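Local coordinates for protein endoglucanase (PDB 6KDD) that probably hydrolyses beta-linked glucosides or glucans, as a family 5 glycoside hydrolase built on a TIM barrel, at residues 73-78 and 123-128; 100-105 and 117-122; 23-28 and 59-64. All coordinates share one frame; numbering follows the deposited sequence.

Contact 1: 73-78 and 123-128; sequences PYDIDR and WRQIAK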
loop_
_atom_site.group_PDB
_atom_site.type_symbol
_atom_site.label_atom_id
_atom_site.label_comp_id
_atom_site.label_asym_id
_atom_site.label_seq_id
_atom_site.Cartn_x
_atom_site.Cartn_y
_atom_site.Cartn_z
ATOM N N PRO A 73 -5.786 26.657 -4.437
ATOM C CA PRO A 73 -5.214 25.682 -3.505
ATOM C C PRO A 73 -5.329 24.247 -4.039
ATOM O O PRO A 73 -5.448 23.307 -3.250
ATOM C CB PRO A 73 -6.055 25.910 -2.233
ATOM C CG PRO A 73 -7.413 26.374 -2.760
ATOM C CD PRO A 73 -7.210 26.897 -4.168
ATOM N N TYR A 74 -5.327 24.127 -5.381
ATOM C CA TYR A 74 -5.181 22.885 -6.123
ATOM C C TYR A 74 -6.396 21.984 -5.899
ATOM O O TYR A 74 -6.251 20.845 -5.427
ATOM C CB TYR A 74 -3.879 22.189 -5.719
ATOM C CG TYR A 74 -2.684 23.108 -5.645
ATOM C CD1 TYR A 74 -2.107 23.625 -6.798
ATOM C CD2 TYR A 74 -2.133 23.452 -4.415
ATOM C CE1 TYR A 74 -1.002 24.461 -6.730
ATOM C CE2 TYR A 74 -1.031 24.286 -4.338
ATOM C CZ TYR A 74 -0.467 24.791 -5.497
ATOM O OH TYR A 74 0.627 25.606 -5.393
ATOM N N ASP A 75 -7.572 22.503 -6.286
ATOM C CA ASP A 75 -8.844 21.859 -5.992
ATOM C C ASP A 75 -8.869 20.520 -6.709
ATOM O O ASP A 75 -8.600 20.460 -7.904
ATOM C CB ASP A 75 -10.051 22.683 -6.449
ATOM C CG ASP A 75 -10.314 23.925 -5.611
ATOM O OD1 ASP A 75 -9.833 24.011 -4.438
ATOM O OD2 ASP A 75 -11.007 24.792 -6.128
ATOM N N ILE A 76 -9.159 19.456 -5.955
ATOM C CA ILE A 76 -9.403 18.168 -6.580
ATOM C C ILE A 76 -10.701 18.323 -7.338
ATOM O O ILE A 76 -11.673 18.875 -6.800
ATOM C CB ILE A 76 -9.512 17.043 -5.520
ATOM C CG1 ILE A 76 -8.179 16.840 -4.806
ATOM C CG2 ILE A 76 -10.033 15.744 -6.142
ATOM C CD1 ILE A 76 -8.303 16.219 -3.437
ATOM N N ASP A 77 -10.717 17.785 -8.550
ATOM C CA ASP A 77 -11.913 17.749 -9.363
ATOM C C ASP A 77 -13.049 17.068 -8.588
ATOM O O ASP A 77 -12.854 16.003 -8.011
ATOM C CB ASP A 77 -11.544 17.070 -10.668
ATOM C CG ASP A 77 -12.722 16.634 -11.498
ATOM O OD1 ASP A 77 -13.850 16.583 -10.965
ATOM O OD2 ASP A 77 -12.499 16.365 -12.678
ATOM N N ARG A 78 -14.258 17.665 -8.607
ATOM C CA ARG A 78 -15.372 17.171 -7.802
ATOM C C ARG A 78 -15.834 15.779 -8.245
ATOM O O ARG A 78 -16.136 14.964 -7.392
ATOM C CB ARG A 78 -16.570 18.136 -7.774
ATOM C CG ARG A 78 -16.401 19.354 -6.872
ATOM C CD ARG A 78 -16.132 19.098 -5.393
ATOM N NE ARG A 78 -15.736 20.337 -4.726
ATOM C CZ ARG A 78 -14.486 20.815 -4.614
ATOM N NH1 ARG A 78 -13.451 20.151 -5.109
ATOM N NH2 ARG A 78 -14.279 21.969 -3.998
ATOM N N TRP A 123 -4.056 16.572 0.652
ATOM C CA TRP A 123 -4.455 15.955 1.892
ATOM C C TRP A 123 -5.407 16.845 2.693
ATOM O O TRP A 123 -6.228 16.318 3.434
ATOM C CB TRP A 123 -3.253 15.452 2.684
ATOM C CG TRP A 123 -2.953 14.062 2.209
ATOM C CD1 TRP A 123 -1.885 13.610 1.476
ATOM C CD2 TRP A 123 -3.854 12.954 2.354
ATOM N NE1 TRP A 123 -2.028 12.265 1.229
ATOM C CE2 TRP A 123 -3.216 11.834 1.773
ATOM C CE3 TRP A 123 -5.100 12.796 2.990
ATOM C CZ2 TRP A 123 -3.854 10.595 1.716
ATOM C CZ3 TRP A 123 -5.696 11.556 2.991
ATOM C CH2 TRP A 123 -5.088 10.478 2.334
ATOM N N ARG A 124 -5.297 18.179 2.544
ATOM C CA ARG A 124 -6.188 19.049 3.307
ATOM C C ARG A 124 -7.618 18.761 2.842
ATOM O O ARG A 124 -8.525 18.599 3.666
ATOM C CB ARG A 124 -5.836 20.536 3.113
ATOM C CG ARG A 124 -6.761 21.490 3.876
ATOM C CD ARG A 124 -6.643 22.949 3.413
ATOM N NE ARG A 124 -5.244 23.400 3.387
ATOM C CZ ARG A 124 -4.501 23.697 4.460
ATOM N NH1 ARG A 124 -5.000 23.629 5.681
ATOM N NH2 ARG A 124 -3.241 24.074 4.315
ATOM N N GLN A 125 -7.777 18.638 1.525
ATOM C CA GLN A 125 -9.066 18.436 0.899
ATOM C C GLN A 125 -9.625 17.052 1.213
ATOM O O GLN A 125 -10.825 16.906 1.469
ATOM C CB GLN A 125 -8.948 18.629 -0.600
ATOM C CG GLN A 125 -8.772 20.098 -0.966
ATOM C CD GLN A 125 -8.450 20.127 -2.430
ATOM O OE1 GLN A 125 -9.332 20.102 -3.269
ATOM N NE2 GLN A 125 -7.160 20.121 -2.747
ATOM N N ILE A 126 -8.764 16.030 1.147
ATOM C CA ILE A 126 -9.271 14.671 1.296
ATOM C C ILE A 126 -9.710 14.549 2.743
ATOM O O ILE A 126 -10.755 13.966 3.048
ATOM C CB ILE A 126 -8.187 13.621 0.965
ATOM C CG1 ILE A 126 -7.731 13.713 -0.485
ATOM C CG2 ILE A 126 -8.667 12.205 1.314
ATOM C CD1 ILE A 126 -6.395 12.987 -0.743
ATOM N N ALA A 127 -8.852 15.042 3.629
ATOM C CA ALA A 127 -9.090 14.935 5.058
ATOM C C ALA A 127 -10.405 15.627 5.412
ATOM O O ALA A 127 -11.176 15.096 6.216
ATOM C CB ALA A 127 -7.909 15.493 5.835
ATOM N N LYS A 128 -10.674 16.757 4.752
ATOM C CA LYS A 128 -11.896 17.507 5.016
ATOM C C LYS A 128 -13.101 16.737 4.487
ATOM O O LYS A 128 -14.088 16.577 5.194
ATOM C CB LYS A 128 -11.861 18.880 4.344
ATOM C CG LYS A 128 -11.223 19.961 5.208
ATOM C CD LYS A 128 -11.365 21.365 4.662
ATOM C CE LYS A 128 -10.685 22.394 5.536
ATOM N NZ LYS A 128 -10.066 23.457 4.711
#
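Gln125 meets the loop residues Tyr74 and Ile76 because its CG stands anti to its own carbonyl carbon (chi1 -73°) and the chain runs on extended, carrying the amide out from the helix to the loop backbone. Both ends of that amide are then used there. Gln125 OE1 accepts from Ile76 N at 2.8 Å, the donor lying in the plane of the side-chain carbonyl and on a lone pair, with an N-H...O angle of 167°. Gln125 NE2 gives to Tyr74 O at 2.9 Å; here the amide nitrogen sits above the peptide carbonyl plane, 52° out of it, although the oxygen keeps close to the amide plane of Gln125. A further bond from NE2 to Glu121 O, one turn back, helps fix which way round the amide lies. In this TIM barrel the loop between strand 57-60 and helix 78-93 is thereby tied to helix 112-129. Beside the polar grip, Ile76 slides past the Gln125 stem in the opposite sense. Its CD1 lies 3.8 Å from Gln125 CB and 3.9 Å from Ile126 CG1, the two isoleucine side chains crossing at about a right angle. At the exposed end, Pro73 O is covered but finds no hydrogen-bonding partner, its distance to Gln125 NE2 being 3.7 Å.

Contact 2: 100-105 and 117-122; sequences INTHHF and NVLVEI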
loop_
_atom_site.group_PDB
_atom_site.type_symbol
_atom_site.label_atom_id
_atom_site.label_comp_id
_atom_site.label_asym_id
_atom_site.label_seq_id
_atom_site.Cartn_x
_atom_site.Cartn_y
_atom_site.Cartn_z
ATOM N N ILE A 100 -6.880 4.590 1.998
ATOM C CA ILE A 100 -6.698 5.403 0.803
ATOM C C ILE A 100 -5.373 6.162 0.932
ATOM O O ILE A 100 -5.008 6.654 2.010
ATOM C CB ILE A 100 -7.881 6.367 0.562
ATOM C CG1 ILE A 100 -8.146 7.281 1.768
ATOM C CG2 ILE A 100 -9.139 5.584 0.177
ATOM C CD1 ILE A 100 -9.069 8.455 1.428
ATOM N N ASN A 101 -4.683 6.287 -0.201
ATOM C CA ASN A 101 -3.406 6.974 -0.187
ATOM C C ASN A 101 -3.378 8.063 -1.261
ATOM O O ASN A 101 -4.376 8.333 -1.945
ATOM C CB ASN A 101 -2.249 5.978 -0.347
ATOM C CG ASN A 101 -2.121 5.463 -1.765
ATOM O OD1 ASN A 101 -2.678 6.031 -2.711
ATOM N ND2 ASN A 101 -1.373 4.378 -1.918
ATOM N N THR A 102 -2.182 8.665 -1.416
ATOM C CA THR A 102 -1.804 9.324 -2.649
ATOM C C THR A 102 -0.658 8.495 -3.256
ATOM O O THR A 102 0.195 8.003 -2.528
ATOM C CB THR A 102 -1.399 10.793 -2.393
ATOM O OG1 THR A 102 -2.566 11.457 -1.903
ATOM C CG2 THR A 102 -0.884 11.503 -3.630
ATOM N N HIS A 103 -0.656 8.345 -4.579
ATOM C CA HIS A 103 0.204 7.381 -5.246
ATOM C C HIS A 103 0.597 7.932 -6.612
ATOM O O HIS A 103 -0.233 8.529 -7.299
ATOM C CB HIS A 103 -0.667 6.114 -5.444
ATOM C CG HIS A 103 0.013 4.782 -5.469
ATOM N ND1 HIS A 103 0.748 4.333 -6.569
ATOM C CD2 HIS A 103 -0.057 3.738 -4.621
ATOM C CE1 HIS A 103 1.112 3.069 -6.380
ATOM N NE2 HIS A 103 0.644 2.692 -5.189
ATOM N N HIS A 104 1.830 7.662 -7.054
ATOM C CA HIS A 104 2.291 8.052 -8.391
ATOM C C HIS A 104 2.151 9.562 -8.625
ATOM O O HIS A 104 1.704 9.979 -9.704
ATOM C CB HIS A 104 1.671 7.228 -9.541
ATOM C CG HIS A 104 2.104 5.791 -9.511
ATOM N ND1 HIS A 104 1.288 4.728 -9.921
ATOM C CD2 HIS A 104 3.249 5.223 -9.060
ATOM C CE1 HIS A 104 1.944 3.574 -9.767
ATOM N NE2 HIS A 104 3.130 3.858 -9.215
ATOM N N PHE A 105 2.607 10.359 -7.637
ATOM C CA PHE A 105 2.664 11.813 -7.797
ATOM C C PHE A 105 4.022 12.129 -8.434
ATOM O O PHE A 105 4.986 12.365 -7.713
ATOM C CB PHE A 105 2.505 12.504 -6.435
ATOM C CG PHE A 105 2.305 14.009 -6.504
ATOM C CD1 PHE A 105 2.495 14.696 -7.697
ATOM C CD2 PHE A 105 1.917 14.726 -5.377
ATOM C CE1 PHE A 105 2.301 16.073 -7.766
ATOM C CE2 PHE A 105 1.736 16.106 -5.432
ATOM C CZ PHE A 105 1.938 16.767 -6.630
ATOM N N ASN A 117 4.003 21.202 -1.169
ATOM C CA ASN A 117 2.863 21.919 -0.617
ATOM C C ASN A 117 1.591 21.541 -1.388
ATOM O O ASN A 117 0.472 21.756 -0.909
ATOM C CB ASN A 117 3.120 23.420 -0.424
ATOM C CG ASN A 117 3.497 24.178 -1.685
ATOM O OD1 ASN A 117 2.885 24.009 -2.741
ATOM N ND2 ASN A 117 4.492 25.051 -1.578
ATOM N N VAL A 118 1.762 20.976 -2.582
ATOM C CA VAL A 118 0.623 20.434 -3.314
ATOM C C VAL A 118 0.114 19.176 -2.607
ATOM O O VAL A 118 -1.103 19.034 -2.431
ATOM C CB VAL A 118 0.956 20.138 -4.783
ATOM C CG1 VAL A 118 -0.195 19.453 -5.518
ATOM C CG2 VAL A 118 1.409 21.372 -5.527
ATOM N N LEU A 119 1.038 18.269 -2.232
ATOM C CA LEU A 119 0.672 17.116 -1.408
ATOM C C LEU A 119 -0.063 17.595 -0.152
ATOM O O LEU A 119 -1.021 16.971 0.273
ATOM C CB LEU A 119 1.879 16.245 -1.021
ATOM C CG LEU A 119 1.546 14.928 -0.279
ATOM C CD1 LEU A 119 0.715 13.989 -1.159
ATOM C CD2 LEU A 119 2.779 14.223 0.269
ATOM N N VAL A 120 0.413 18.687 0.468
ATOM C CA VAL A 120 -0.188 19.174 1.697
ATOM C C VAL A 120 -1.655 19.532 1.434
ATOM O O VAL A 120 -2.521 19.155 2.225
ATOM C CB VAL A 120 0.614 20.336 2.345
ATOM C CG1 VAL A 120 -0.232 21.079 3.384
ATOM C CG2 VAL A 120 1.867 19.819 3.041
ATOM N N GLU A 121 -1.910 20.201 0.300
ATOM C CA GLU A 121 -3.231 20.712 -0.034
ATOM C C GLU A 121 -4.163 19.595 -0.496
ATOM O O GLU A 121 -5.374 19.644 -0.248
ATOM C CB GLU A 121 -3.142 21.798 -1.109
ATOM C CG GLU A 121 -2.641 23.143 -0.564
ATOM C CD GLU A 121 -3.294 23.625 0.728
ATOM O OE1 GLU A 121 -4.546 23.629 0.810
ATOM O OE2 GLU A 121 -2.561 23.951 1.673
ATOM N N ILE A 122 -3.595 18.602 -1.199
ATOM C CA ILE A 122 -4.377 17.434 -1.579
ATOM C C ILE A 122 -4.932 16.819 -0.313
ATOM O O ILE A 122 -6.142 16.585 -0.209
ATOM C CB ILE A 122 -3.542 16.442 -2.442
ATOM C CG1 ILE A 122 -3.384 17.007 -3.852
ATOM C CG2 ILE A 122 -4.228 15.073 -2.499
ATOM C CD1 ILE A 122 -2.367 16.275 -4.756
#
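Phe105 drives its ring tip into the helix at Val118, with CZ only 3.6 Å from Val118 CG1. The ring reaches across because CG is anti to the backbone N (chi1 -170°), and its edge is turned to the helix backbone at Leu119 N, which lies near the ring plane, 3.9 Å from Phe105 CE2. Ile122 CD1 closes in on the same Phe105 CE2 more loosely, at 4.2 Å. Nearer the strand, Thr102 makes a thinner contact. Its CG2 passes Leu119 CD1 at 3.9 Å as the two side chains run in opposite directions, while Thr102 OG1 rests 4.0 Å from Ile122 CG2. The joint is thus mainly apolar and buried, whereas the far side of the same helix turns polar groups outward: Asn117 is exposed, and Glu121, partly so, pairs with Arg124. An alanine in place of Phe105 would probably open a gap beside Val118 and Ile122, whose methyl groups would lose the ring carbons they rest on. Helix 112-129 folds back over the loop that leaves strand 97-101, and such hydrophobic packing of an outer helix at the C-terminal end of the strands is characteristic of the TIM-barrel fold.

Contact 3: 23-28 and 59-64; sequences GVNIGN and RIPIRW
Asn25 and Arg59 form a parallel beta bridge between the first two strands of the barrel, 22-25 and 57-60, at the C-terminal ends where both give way to loops. Both backbone polar atoms of Arg59 bond to the neighbouring strand and the residue just after it: Arg59 N donates to Val24 O at 3.0 Å, and Arg59 O receives Ile26 N at 2.9 Å. The side chains of the bridged pair lie alongside each other, pointing the same way. Arg59 has CG anti to the backbone N (chi1 173°) and stays extended as far as NE, which brings its guanidinium up to the Asn25 amide. Arg59 NH1 donates to Asn25 OD1 at 2.9 Å with the oxygen in the guanidinium plane, while the two flat groups stand almost perpendicular, 87° apart. Asn25 OD1 also lies 3.2 Å from Arg59 CD, against the aliphatic stem. Further bonds fix both groups: NE and NH1 of Arg59 form salt bridges with Glu140 and Glu260, and Asn25 ND2 bonds to Gly259 O and Tyr292 O. On the side away from the Arg59 side chain, at the strand ends, Ile26 CG1 is pressed to 3.4 Å from Ile60 CD1. Just beyond, Pro61 CD lies 3.4 Å from Ile26 O, and a water donates to Ile26 O at 2.9 Å and to Pro61 O at 2.7 Å, continuing the pairing beyond the last direct bond. Strand 22-25, helix 45-53 and strand 57-60 make a beta-alpha-beta unit. Glu140 and Glu260 sit at the ends of the fourth and seventh strands, where family 5 enzymes carry their two catalytic glutamates, so the arginine-asparagine pair is consistent with the floor of such an active site.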
loop_
_atom_site.group_PDB
_atom_site.type_symbol
_atom_site.label_atom_id
_atom_site.label_comp_id
_atom_site.label_asym_id
_atom_site.label_seq_id
_atom_site.Cartn_x
_atom_site.Cartn_y
_atom_site.Cartn_z
ATOM N N GLY A 23 -5.096 -8.231 4.009
ATOM C CA GLY A 23 -5.523 -7.172 3.109
ATOM C C GLY A 23 -5.099 -7.422 1.673
ATOM O O GLY A 23 -4.210 -8.264 1.425
ATOM N N VAL A 24 -5.720 -6.655 0.751
ATOM C CA VAL A 24 -5.315 -6.739 -0.637
ATOM C C VAL A 24 -5.362 -5.343 -1.259
ATOM O O VAL A 24 -6.249 -4.540 -1.003
ATOM C CB VAL A 24 -6.135 -7.775 -1.429
ATOM C CG1 VAL A 24 -7.616 -7.406 -1.510
ATOM C CG2 VAL A 24 -5.553 -8.058 -2.812
ATOM N N ASN A 25 -4.386 -5.068 -2.117
ATOM C CA ASN A 25 -4.421 -3.833 -2.872
ATOM C C ASN A 25 -5.360 -3.980 -4.070
ATOM O O ASN A 25 -5.253 -4.968 -4.795
ATOM C CB ASN A 25 -3.007 -3.547 -3.370
ATOM C CG ASN A 25 -2.137 -2.961 -2.284
ATOM O OD1 ASN A 25 -2.077 -1.737 -2.130
ATOM N ND2 ASN A 25 -1.349 -3.820 -1.643
ATOM N N ILE A 26 -6.156 -2.942 -4.359
ATOM C CA ILE A 26 -6.813 -2.909 -5.670
ATOM C C ILE A 26 -5.951 -2.068 -6.596
ATOM O O ILE A 26 -6.136 -0.857 -6.627
ATOM C CB ILE A 26 -8.217 -2.269 -5.587
ATOM C CG1 ILE A 26 -9.012 -2.730 -4.361
ATOM C CG2 ILE A 26 -8.969 -2.407 -6.922
ATOM C CD1 ILE A 26 -9.103 -4.206 -4.227
ATOM N N GLY A 27 -5.007 -2.708 -7.299
ATOM C CA GLY A 27 -4.022 -1.979 -8.078
ATOM C C GLY A 27 -4.375 -1.954 -9.572
ATOM O O GLY A 27 -5.322 -2.652 -10.034
ATOM N N ASN A 28 -3.594 -1.136 -10.320
ATOM C CA ASN A 28 -3.798 -0.949 -11.760
ATOM C C ASN A 28 -5.133 -0.276 -12.056
ATOM O O ASN A 28 -5.687 -0.448 -13.151
ATOM C CB ASN A 28 -3.649 -2.256 -12.560
ATOM C CG ASN A 28 -2.193 -2.642 -12.717
ATOM O OD1 ASN A 28 -1.463 -2.740 -11.730
ATOM N ND2 ASN A 28 -1.762 -2.903 -13.939
ATOM N N ARG A 59 -6.606 -1.872 0.254
ATOM C CA ARG A 59 -5.807 -0.667 0.133
ATOM C C ARG A 59 -6.020 -0.156 -1.289
ATOM O O ARG A 59 -6.019 -0.931 -2.258
ATOM C CB ARG A 59 -4.313 -0.965 0.349
ATOM C CG ARG A 59 -3.425 0.252 0.071
ATOM C CD ARG A 59 -2.000 -0.003 0.557
ATOM N NE ARG A 59 -1.045 1.103 0.326
ATOM C CZ ARG A 59 -0.138 1.204 -0.649
ATOM N NH1 ARG A 59 -0.099 0.314 -1.627
ATOM N NH2 ARG A 59 0.733 2.225 -0.653
ATOM N N ILE A 60 -6.300 1.139 -1.396
ATOM C CA ILE A 60 -6.753 1.717 -2.657
ATOM C C ILE A 60 -5.748 2.777 -3.080
ATOM O O ILE A 60 -5.804 3.910 -2.613
ATOM C CB ILE A 60 -8.160 2.339 -2.554
ATOM C CG1 ILE A 60 -9.191 1.396 -1.907
ATOM C CG2 ILE A 60 -8.649 2.833 -3.945
ATOM C CD1 ILE A 60 -9.521 0.232 -2.799
ATOM N N PRO A 61 -4.806 2.442 -3.971
ATOM C CA PRO A 61 -3.920 3.446 -4.553
ATOM C C PRO A 61 -4.670 4.453 -5.406
ATOM O O PRO A 61 -5.512 4.084 -6.247
ATOM C CB PRO A 61 -3.036 2.631 -5.504
ATOM C CG PRO A 61 -3.072 1.209 -4.878
ATOM C CD PRO A 61 -4.501 1.072 -4.386
ATOM N N ILE A 62 -4.316 5.745 -5.239
ATOM C CA ILE A 62 -5.071 6.787 -5.921
ATOM C C ILE A 62 -4.098 7.911 -6.311
ATOM O O ILE A 62 -3.464 8.508 -5.432
ATOM C CB ILE A 62 -6.149 7.366 -4.970
ATOM C CG1 ILE A 62 -7.211 6.348 -4.531
ATOM C CG2 ILE A 62 -6.851 8.564 -5.604
ATOM C CD1 ILE A 62 -8.102 6.962 -3.446
ATOM N N ARG A 63 -4.148 8.242 -7.599
ATOM C CA ARG A 63 -3.317 9.281 -8.212
ATOM C C ARG A 63 -4.106 10.596 -8.228
ATOM O O ARG A 63 -4.542 11.070 -9.276
ATOM C CB ARG A 63 -2.913 8.882 -9.630
ATOM C CG ARG A 63 -1.791 9.774 -10.161
ATOM C CD ARG A 63 -1.629 9.577 -11.633
ATOM N NE ARG A 63 -0.998 8.283 -11.903
ATOM C CZ ARG A 63 -0.055 8.065 -12.813
ATOM N NH1 ARG A 63 0.418 9.082 -13.519
ATOM N NH2 ARG A 63 0.403 6.836 -13.016
ATOM N N TRP A 64 -4.251 11.184 -7.040
ATOM C CA TRP A 64 -5.062 12.389 -6.917
ATOM C C TRP A 64 -4.436 13.512 -7.755
ATOM O O TRP A 64 -5.152 14.307 -8.368
ATOM C CB TRP A 64 -5.087 12.831 -5.459
ATOM C CG TRP A 64 -5.797 11.921 -4.510
ATOM C CD1 TRP A 64 -5.227 10.999 -3.681
ATOM C CD2 TRP A 64 -7.208 11.907 -4.256
ATOM N NE1 TRP A 64 -6.199 10.404 -2.923
ATOM C CE2 TRP A 64 -7.420 10.940 -3.252
ATOM C CE3 TRP A 64 -8.292 12.627 -4.773
ATOM C CZ2 TRP A 64 -8.686 10.651 -2.734
ATOM C CZ3 TRP A 64 -9.549 12.355 -4.257
ATOM C CH2 TRP A 64 -9.731 11.385 -3.250
HETATM O O HOH W 1 -6.829 1.945 -7.134
#

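The three contacts step outward from the centre of the chain, and their chemistry changes on the way. Contact 3 is buried among the strands and combines backbone pairing with a network of charged and amide groups. Contact 2, also buried, is mainly apolar and seats helix 112-129 on the loop after strand 97-101. Contact 1, partly buried, uses the next turns of that helix and relies on one side-chain amide to hold a loop. Trp64, at the end of 59-64, connects them: its NE1 probably bonds to Asn101 O of contact 2, while its ring packs on Ile76 and Ile126 of contact 1. Strands 57-60 and 97-101 are neighbours, joining contacts 2 and 3 through one sheet.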